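Local coordinates for potential RNA-dependent RNA polymerase (Human picobirnavirus, PDB 5I62), which copies RNA from an RNA template and is thought to serve both transcription and genome replication of a small double-stranded RNA virus, at residues 108-113 / 335-340; 344-349 / 363-368. All coordinates share one frame; numbering follows the deposited sequence.

Contact 1 of 2, residues 108-113 / 335-340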
ATOM      1  N   THR A 108       7.185 -25.811   9.034  1.00 21.00           N
ATOM      2  CA  THR A 108       7.519 -25.388  10.390  1.00 23.19           C
ATOM      3  C   THR A 108       8.925 -24.788  10.481  1.00 25.90           C
ATOM      4  O   THR A 108       9.162 -23.859  11.268  1.00 24.40           O
ATOM      5  CB  THR A 108       7.367 -26.597  11.323  1.00 30.88           C
ATOM      6  OG1 THR A 108       5.971 -26.883  11.480  1.00 38.03           O
ATOM      7  CG2 THR A 108       7.983 -26.345  12.675  1.00 37.57           C
ATOM      8  N   LYS A 109       9.870 -25.304   9.681  1.00 24.13           N
ATOM      9  CA  LYS A 109      11.236 -24.783   9.708  1.00 25.36           C
ATOM     10  C   LYS A 109      11.292 -23.346   9.200  1.00 23.03           C
ATOM     11  O   LYS A 109      12.091 -22.535   9.688  1.00 18.64           O
ATOM     12  CB  LYS A 109      12.168 -25.669   8.878  1.00 23.88           C
ATOM     13  CG  LYS A 109      12.220 -27.128   9.338  1.00 32.44           C
ATOM     14  CD  LYS A 109      13.466 -27.863   8.799  1.00 38.12           C
ATOM     15  CE  LYS A 109      13.535 -27.857   7.271  1.00 40.59           C
ATOM     16  NZ  LYS A 109      14.798 -28.499   6.732  1.00 54.86           N
ATOM     17  N   ALA A 110      10.463 -23.017   8.208  1.00 18.73           N
ATOM     18  CA  ALA A 110      10.433 -21.644   7.706  1.00 19.10           C
ATOM     19  C   ALA A 110       9.861 -20.678   8.745  1.00 19.54           C
ATOM     20  O   ALA A 110      10.317 -19.529   8.854  1.00 18.55           O
ATOM     21  CB  ALA A 110       9.640 -21.584   6.414  1.00 16.86           C
ATOM     22  N   ILE A 111       8.858 -21.123   9.502  1.00 17.95           N
ATOM     23  CA  ILE A 111       8.290 -20.299  10.565  1.00 17.69           C
ATOM     24  C   ILE A 111       9.331 -20.049  11.652  1.00 22.59           C
ATOM     25  O   ILE A 111       9.464 -18.928  12.158  1.00 20.15           O
ATOM     26  CB  ILE A 111       7.011 -20.951  11.128  1.00 19.58           C
ATOM     27  CG1 ILE A 111       5.909 -20.999  10.060  1.00 21.98           C
ATOM     28  CG2 ILE A 111       6.510 -20.204  12.357  1.00 20.93           C
ATOM     29  CD1 ILE A 111       4.734 -21.888  10.435  1.00 23.12           C
ATOM     30  N   SER A 112      10.106 -21.088  12.014  1.00 18.29           N
ATOM     31  CA  SER A 112      11.204 -20.903  12.962  1.00 24.56           C
ATOM     32  C   SER A 112      12.257 -19.941  12.422  1.00 18.71           C
ATOM     33  O   SER A 112      12.821 -19.146  13.178  1.00 21.48           O
ATOM     34  CB  SER A 112      11.870 -22.243  13.308  1.00 22.52           C
ATOM     35  OG  SER A 112      10.982 -23.073  14.036  1.00 33.59           O
ATOM     36  N   ALA A 113      12.582 -20.045  11.132  1.00 17.45           N
ATOM     37  CA  ALA A 113      13.556 -19.130  10.542  1.00 21.41           C
ATOM     38  C   ALA A 113      13.081 -17.681  10.656  1.00 19.90           C
ATOM     39  O   ALA A 113      13.853 -16.781  11.012  1.00 18.56           O
ATOM     40  CB  ALA A 113      13.814 -19.511   9.087  1.00 20.46           C
ATOM     41  N   HIS A 335       4.774 -13.104   4.308  1.00 14.25           N
ATOM     42  CA  HIS A 335       5.599 -13.085   3.097  1.00 15.11           C
ATOM     43  C   HIS A 335       7.049 -13.459   3.414  1.00 18.10           C
ATOM     44  O   HIS A 335       7.697 -14.194   2.652  1.00 16.00           O
ATOM     45  CB  HIS A 335       5.503 -11.697   2.457  1.00 14.25           C
ATOM     46  CG  HIS A 335       5.982 -11.620   1.044  1.00 15.27           C
ATOM     47  ND1 HIS A 335       5.580 -10.621   0.186  1.00 17.40           N
ATOM     48  CD2 HIS A 335       6.852 -12.388   0.345  1.00 14.98           C
ATOM     49  CE1 HIS A 335       6.161 -10.790  -0.989  1.00 17.64           C
ATOM     50  NE2 HIS A 335       6.941 -11.853  -0.918  1.00 17.94           N
ATOM     51  N   ARG A 336       7.564 -12.995   4.557  1.00 15.98           N
ATOM     52  CA  ARG A 336       8.929 -13.341   4.930  1.00 17.91           C
ATOM     53  C   ARG A 336       9.059 -14.845   5.182  1.00 17.76           C
ATOM     54  O   ARG A 336      10.051 -15.457   4.776  1.00 15.10           O
ATOM     55  CB  ARG A 336       9.378 -12.533   6.144  1.00 19.31           C
ATOM     56  CG  ARG A 336      10.847 -12.802   6.559  1.00 16.37           C
ATOM     57  CD  ARG A 336      11.830 -12.487   5.425  1.00 20.65           C
ATOM     58  NE  ARG A 336      13.165 -12.159   5.935  1.00 19.57           N
ATOM     59  CZ  ARG A 336      14.117 -11.572   5.217  1.00 20.18           C
ATOM     60  NH1 ARG A 336      13.894 -11.256   3.947  1.00 16.10           N
ATOM     61  NH2 ARG A 336      15.282 -11.284   5.777  1.00 17.33           N
ATOM     62  N   VAL A 337       8.045 -15.462   5.806  1.00 14.64           N
ATOM     63  CA  VAL A 337       8.023 -16.924   5.946  1.00 16.92           C
ATOM     64  C   VAL A 337       8.068 -17.609   4.581  1.00 17.15           C
ATOM     65  O   VAL A 337       8.782 -18.605   4.389  1.00 17.07           O
ATOM     66  CB  VAL A 337       6.792 -17.372   6.755  1.00 19.45           C
ATOM     67  CG1 VAL A 337       6.742 -18.903   6.844  1.00 14.97           C
ATOM     68  CG2 VAL A 337       6.827 -16.752   8.157  1.00 14.85           C
ATOM     69  N   LEU A 338       7.278 -17.109   3.626  1.00 13.98           N
ATOM     70  CA  LEU A 338       7.279 -17.669   2.277  1.00 16.15           C
ATOM     71  C   LEU A 338       8.685 -17.666   1.674  1.00 14.09           C
ATOM     72  O   LEU A 338       9.103 -18.633   1.024  1.00 14.01           O
ATOM     73  CB  LEU A 338       6.313 -16.879   1.384  1.00 16.55           C
ATOM     74  CG  LEU A 338       4.805 -17.043   1.573  1.00 16.39           C
ATOM     75  CD1 LEU A 338       4.062 -16.049   0.668  1.00 17.16           C
ATOM     76  CD2 LEU A 338       4.379 -18.480   1.263  1.00 17.32           C
ATOM     77  N   GLN A 339       9.422 -16.569   1.865  1.00 16.12           N
ATOM     78  CA  GLN A 339      10.771 -16.472   1.313  1.00 14.28           C
ATOM     79  C   GLN A 339      11.688 -17.496   1.964  1.00 14.05           C
ATOM     80  O   GLN A 339      12.456 -18.183   1.281  1.00 15.79           O
ATOM     81  CB  GLN A 339      11.311 -15.045   1.497  1.00 13.52           C
ATOM     82  CG  GLN A 339      10.494 -13.967   0.735  1.00 13.74           C
ATOM     83  CD  GLN A 339      11.169 -12.602   0.755  1.00 14.80           C
ATOM     84  OE1 GLN A 339      11.815 -12.234   1.727  1.00 16.12           O
ATOM     85  NE2 GLN A 339      11.066 -11.873  -0.354  1.00 16.55           N
ATOM     86  N   HIS A 340      11.629 -17.612   3.292  1.00 13.25           N
ATOM     87  CA  HIS A 340      12.437 -18.618   3.973  1.00 15.12           C
ATOM     88  C   HIS A 340      12.084 -20.016   3.491  1.00 18.87           C
ATOM     89  O   HIS A 340      12.973 -20.852   3.268  1.00 17.09           O
ATOM     90  CB  HIS A 340      12.235 -18.535   5.485  1.00 16.70           C
ATOM     91  CG  HIS A 340      13.026 -17.452   6.139  1.00 18.41           C
ATOM     92  ND1 HIS A 340      14.404 -17.445   6.147  1.00 17.73           N
ATOM     93  CD2 HIS A 340      12.637 -16.327   6.787  1.00 17.00           C
ATOM     94  CE1 HIS A 340      14.831 -16.367   6.786  1.00 20.07           C
ATOM     95  NE2 HIS A 340      13.777 -15.673   7.184  1.00 22.61           N
TER
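Chi1 near -80° puts CG of His-340 anti to its carbonyl carbon, 3.7 Å from Ala-113 CB; with chi1 near 177°, CG1 of Val-337 stands anti to the backbone N and faces Ala-110 and Ile-111. The motif is a helix-helix crossing, in which 108-113 packs on the long helix after the motif B glycines of the polymerase palm. The segment axes approach to 8.2 Å at 120°, a spacing that the small alanines permit. Ala-110 CB lies 3.7 Å from the carbonyl O of Val-337 and also touches Val-337 CG1, which in turn meets Ile-111 CG1 at 3.9 Å. Val-276 and Leu-280 of helix 271-284 also pack on Val-337.

The polar end of the imidazole is secured separately: His-340 NE2 is hydrogen-bonded to Glu-117 OE1, the same oxygen that forms a salt bridge with Arg-336 NE. That shared carboxylate probably polarises the ring and limits its rotation. The contact is completed by a CH-pi interaction: the Ala-113 methyl sits over one face of the ring, offset toward the rim, with CB 3.8 Å from the His-340 centroid and 3.6 Å from ND1.

Contact 2 of 2, residues 344-349 / 363-368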
ATOM      1  N   ILE A 344      14.494 -22.994   2.078  1.00 19.13           N
ATOM      2  CA  ILE A 344      14.567 -24.216   2.867  1.00 20.37           C
ATOM      3  C   ILE A 344      14.065 -25.407   2.063  1.00 22.37           C
ATOM      4  O   ILE A 344      14.634 -26.503   2.129  1.00 22.69           O
ATOM      5  CB  ILE A 344      13.775 -24.032   4.176  1.00 22.78           C
ATOM      6  CG1 ILE A 344      14.475 -23.022   5.090  1.00 20.47           C
ATOM      7  CG2 ILE A 344      13.560 -25.375   4.877  1.00 26.03           C
ATOM      8  CD1 ILE A 344      13.588 -22.512   6.235  1.00 16.55           C
ATOM      9  N   SER A 345      13.003 -25.212   1.279  1.00 21.41           N
ATOM     10  CA  SER A 345      12.515 -26.279   0.415  1.00 24.54           C
ATOM     11  C   SER A 345      13.552 -26.705  -0.618  1.00 27.52           C
ATOM     12  O   SER A 345      13.478 -27.830  -1.121  1.00 26.85           O
ATOM     13  CB  SER A 345      11.224 -25.858  -0.286  1.00 26.67           C
ATOM     14  OG  SER A 345      10.159 -25.721   0.641  1.00 26.86           O
ATOM     15  N   HIS A 346      14.522 -25.848  -0.938  1.00 23.82           N
ATOM     16  CA  HIS A 346      15.584 -26.213  -1.867  1.00 27.62           C
ATOM     17  C   HIS A 346      16.920 -26.397  -1.157  1.00 23.89           C
ATOM     18  O   HIS A 346      17.984 -26.211  -1.751  1.00 27.09           O
ATOM     19  CB  HIS A 346      15.663 -25.202  -3.006  1.00 27.01           C
ATOM     20  CG  HIS A 346      14.466 -25.253  -3.907  1.00 30.53           C
ATOM     21  ND1 HIS A 346      14.369 -26.130  -4.965  1.00 34.24           N
ATOM     22  CD2 HIS A 346      13.286 -24.587  -3.866  1.00 33.68           C
ATOM     23  CE1 HIS A 346      13.195 -25.985  -5.552  1.00 34.94           C
ATOM     24  NE2 HIS A 346      12.520 -25.050  -4.908  1.00 33.32           N
ATOM     25  N   HIS A 347      16.855 -26.775   0.121  1.00 23.23           N
ATOM     26  CA  HIS A 347      18.000 -27.238   0.906  1.00 25.06           C
ATOM     27  C   HIS A 347      19.064 -26.167   1.081  1.00 29.83           C
ATOM     28  O   HIS A 347      20.249 -26.468   1.146  1.00 22.82           O
ATOM     29  CB  HIS A 347      18.597 -28.519   0.301  1.00 32.75           C
ATOM     30  CG  HIS A 347      17.570 -29.581   0.077  1.00 31.35           C
ATOM     31  ND1 HIS A 347      16.940 -29.764  -1.134  1.00 35.62           N
ATOM     32  CD2 HIS A 347      16.991 -30.450   0.939  1.00 37.50           C
ATOM     33  CE1 HIS A 347      16.045 -30.731  -1.020  1.00 38.30           C
ATOM     34  NE2 HIS A 347      16.053 -31.160   0.230  1.00 41.96           N
ATOM     35  N   THR A 348      18.654 -24.910   1.198  1.00 20.61           N
ATOM     36  CA  THR A 348      19.608 -23.839   1.425  1.00 20.83           C
ATOM     37  C   THR A 348      18.954 -22.800   2.335  1.00 21.78           C
ATOM     38  O   THR A 348      17.943 -23.068   2.996  1.00 21.43           O
ATOM     39  CB  THR A 348      20.121 -23.275   0.083  1.00 22.11           C
ATOM     40  OG1 THR A 348      21.173 -22.339   0.334  1.00 23.94           O
ATOM     41  CG2 THR A 348      18.995 -22.568  -0.692  1.00 22.40           C
ATOM     42  N   THR A 349      19.543 -21.609   2.377  1.00 19.76           N
ATOM     43  CA  THR A 349      19.194 -20.559   3.323  1.00 23.53           C
ATOM     44  C   THR A 349      18.875 -19.278   2.564  1.00 19.39           C
ATOM     45  O   THR A 349      19.568 -18.926   1.609  1.00 17.20           O
ATOM     46  CB  THR A 349      20.346 -20.321   4.314  1.00 24.64           C
ATOM     47  OG1 THR A 349      20.575 -21.518   5.064  1.00 32.84           O
ATOM     48  CG2 THR A 349      20.033 -19.196   5.276  1.00 27.00           C
ATOM     49  N   LEU A 363      14.236 -11.279  -3.794  1.00 14.47           N
ATOM     50  CA  LEU A 363      14.938 -12.267  -2.983  1.00 13.43           C
ATOM     51  C   LEU A 363      15.975 -13.023  -3.801  1.00 14.13           C
ATOM     52  O   LEU A 363      15.924 -13.071  -5.029  1.00 16.75           O
ATOM     53  CB  LEU A 363      13.957 -13.259  -2.331  1.00 14.28           C
ATOM     54  CG  LEU A 363      13.387 -14.386  -3.209  1.00 14.95           C
ATOM     55  CD1 LEU A 363      12.848 -15.518  -2.337  1.00 13.97           C
ATOM     56  CD2 LEU A 363      12.264 -13.860  -4.104  1.00 15.78           C
ATOM     57  N   THR A 364      16.901 -13.648  -3.085  1.00 16.66           N
ATOM     58  CA  THR A 364      17.840 -14.554  -3.727  1.00 15.77           C
ATOM     59  C   THR A 364      18.256 -15.619  -2.722  1.00 16.62           C
ATOM     60  O   THR A 364      18.205 -15.406  -1.509  1.00 15.41           O
ATOM     61  CB  THR A 364      19.061 -13.798  -4.293  1.00 18.81           C
ATOM     62  OG1 THR A 364      19.839 -14.670  -5.127  1.00 19.34           O
ATOM     63  CG2 THR A 364      19.932 -13.267  -3.167  1.00 18.98           C
ATOM     64  N   TYR A 365      18.601 -16.792  -3.246  1.00 16.82           N
ATOM     65  CA  TYR A 365      19.240 -17.856  -2.486  1.00 16.63           C
ATOM     66  C   TYR A 365      19.915 -18.793  -3.479  1.00 17.25           C
ATOM     67  O   TYR A 365      19.630 -18.732  -4.675  1.00 17.34           O
ATOM     68  CB  TYR A 365      18.229 -18.603  -1.591  1.00 15.14           C
ATOM     69  CG  TYR A 365      17.088 -19.277  -2.332  1.00 16.68           C
ATOM     70  CD1 TYR A 365      17.261 -20.506  -2.977  1.00 18.83           C
ATOM     71  CD2 TYR A 365      15.817 -18.706  -2.348  1.00 15.85           C
ATOM     72  CE1 TYR A 365      16.206 -21.122  -3.641  1.00 17.76           C
ATOM     73  CE2 TYR A 365      14.757 -19.310  -3.001  1.00 15.83           C
ATOM     74  CZ  TYR A 365      14.956 -20.516  -3.649  1.00 23.24           C
ATOM     75  OH  TYR A 365      13.900 -21.115  -4.303  1.00 22.93           O
ATOM     76  N   PRO A 366      20.829 -19.638  -3.024  1.00 18.22           N
ATOM     77  CA  PRO A 366      21.566 -20.509  -3.968  1.00 22.48           C
ATOM     78  C   PRO A 366      20.660 -21.366  -4.840  1.00 18.93           C
ATOM     79  O   PRO A 366      19.858 -22.146  -4.324  1.00 19.34           O
ATOM     80  CB  PRO A 366      22.426 -21.374  -3.039  1.00 22.88           C
ATOM     81  CG  PRO A 366      22.739 -20.428  -1.906  1.00 24.89           C
ATOM     82  CD  PRO A 366      21.440 -19.661  -1.680  1.00 18.05           C
ATOM     83  N   GLY A 367      20.775 -21.217  -6.162  1.00 18.62           N
ATOM     84  CA  GLY A 367      19.977 -22.005  -7.085  1.00 21.95           C
ATOM     85  C   GLY A 367      18.546 -21.540  -7.275  1.00 22.98           C
ATOM     86  O   GLY A 367      17.755 -22.266  -7.882  1.00 22.52           O
ATOM     87  N   ILE A 368      18.189 -20.349  -6.781  1.00 18.54           N
ATOM     88  CA  ILE A 368      16.815 -19.866  -6.915  1.00 21.26           C
ATOM     89  C   ILE A 368      16.421 -19.724  -8.381  1.00 21.17           C
ATOM     90  O   ILE A 368      17.228 -19.330  -9.227  1.00 18.74           O
ATOM     91  CB  ILE A 368      16.647 -18.525  -6.177  1.00 17.91           C
ATOM     92  CG1 ILE A 368      15.196 -18.043  -6.228  1.00 15.74           C
ATOM     93  CG2 ILE A 368      17.550 -17.438  -6.781  1.00 15.30           C
ATOM     94  CD1 ILE A 368      15.009 -16.792  -5.377  1.00 14.95           C
TER
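Tyr-365 lays the CD1 side of its ring against the methyl of Thr-348, with CD1 and Thr-348 CG2 3.5 Å apart and the methyl approaching the ring obliquely. The contact joins a helix cap to a turn in the palm: the Schellman motif that ends helix 327-345, in which His-347 has positive phi, and a type II turn from Tyr-365 to Ile-368 beyond the motif C hairpin. Pro-366 and Gly-367 fill the two central positions of that turn, a classic pairing in which the glycine accommodates the positive phi.

CG of Tyr-365 is held between its backbone N and carbonyl carbon (chi1 60°), on a CB that points toward 344-349, while OG1 of Thr-348 is anti to N (chi1 -173°), which brings the hydroxyl to the proline ring. There OG1 lies 3.3 Å from Pro-366 CG and is almost as near to CD. On the flank, the carbonyl O of Thr-349 comes within 3.5 Å of Tyr-365 CB. At the far end of the ring, Tyr-365 OH approaches His-346 CD2 at 3.6 Å, again obliquely. The phenol is also supported from within its own turn, because Ile-368 CB stands 3.5 Å above the ring plane over its centre, and Val-373 of helix 370-378 packs against it too. Outside the contact, Asp-255 OD1 holds the turn through Gly-367 N.

Oxygen meets carbon at three of these places, and the two segments share no hydrogen bond. Their attachment therefore rests on shape and van der Waals contact, perhaps with slight polarisation of the C-H groups facing the threonine oxygens, while the directional bonds lie within the cap and the turn or run to neighbouring parts of the chain.

From the N terminus, segment 108-113 is the first of the four, and 221 residues follow, including the whole six-stranded mixed sheet and helix 271-284, before 335-340 closes contact 1. Contact 2 then opens further along the same helix, at its C-terminal end, and closes a far shorter excursion of 13 residues that holds the motif C hairpin. The two closures follow in series, neither enclosing nor crossing the other, yet helix 327-345 serves both. Ile-344 bridges them, its CD1 lying 3.6 Å from Ala-110 CA, and Gln-339 packs on Leu-363. Together they tie helix 108-116, the motif B helix and the turn that follows inner strand 360-363 of the palm sheet.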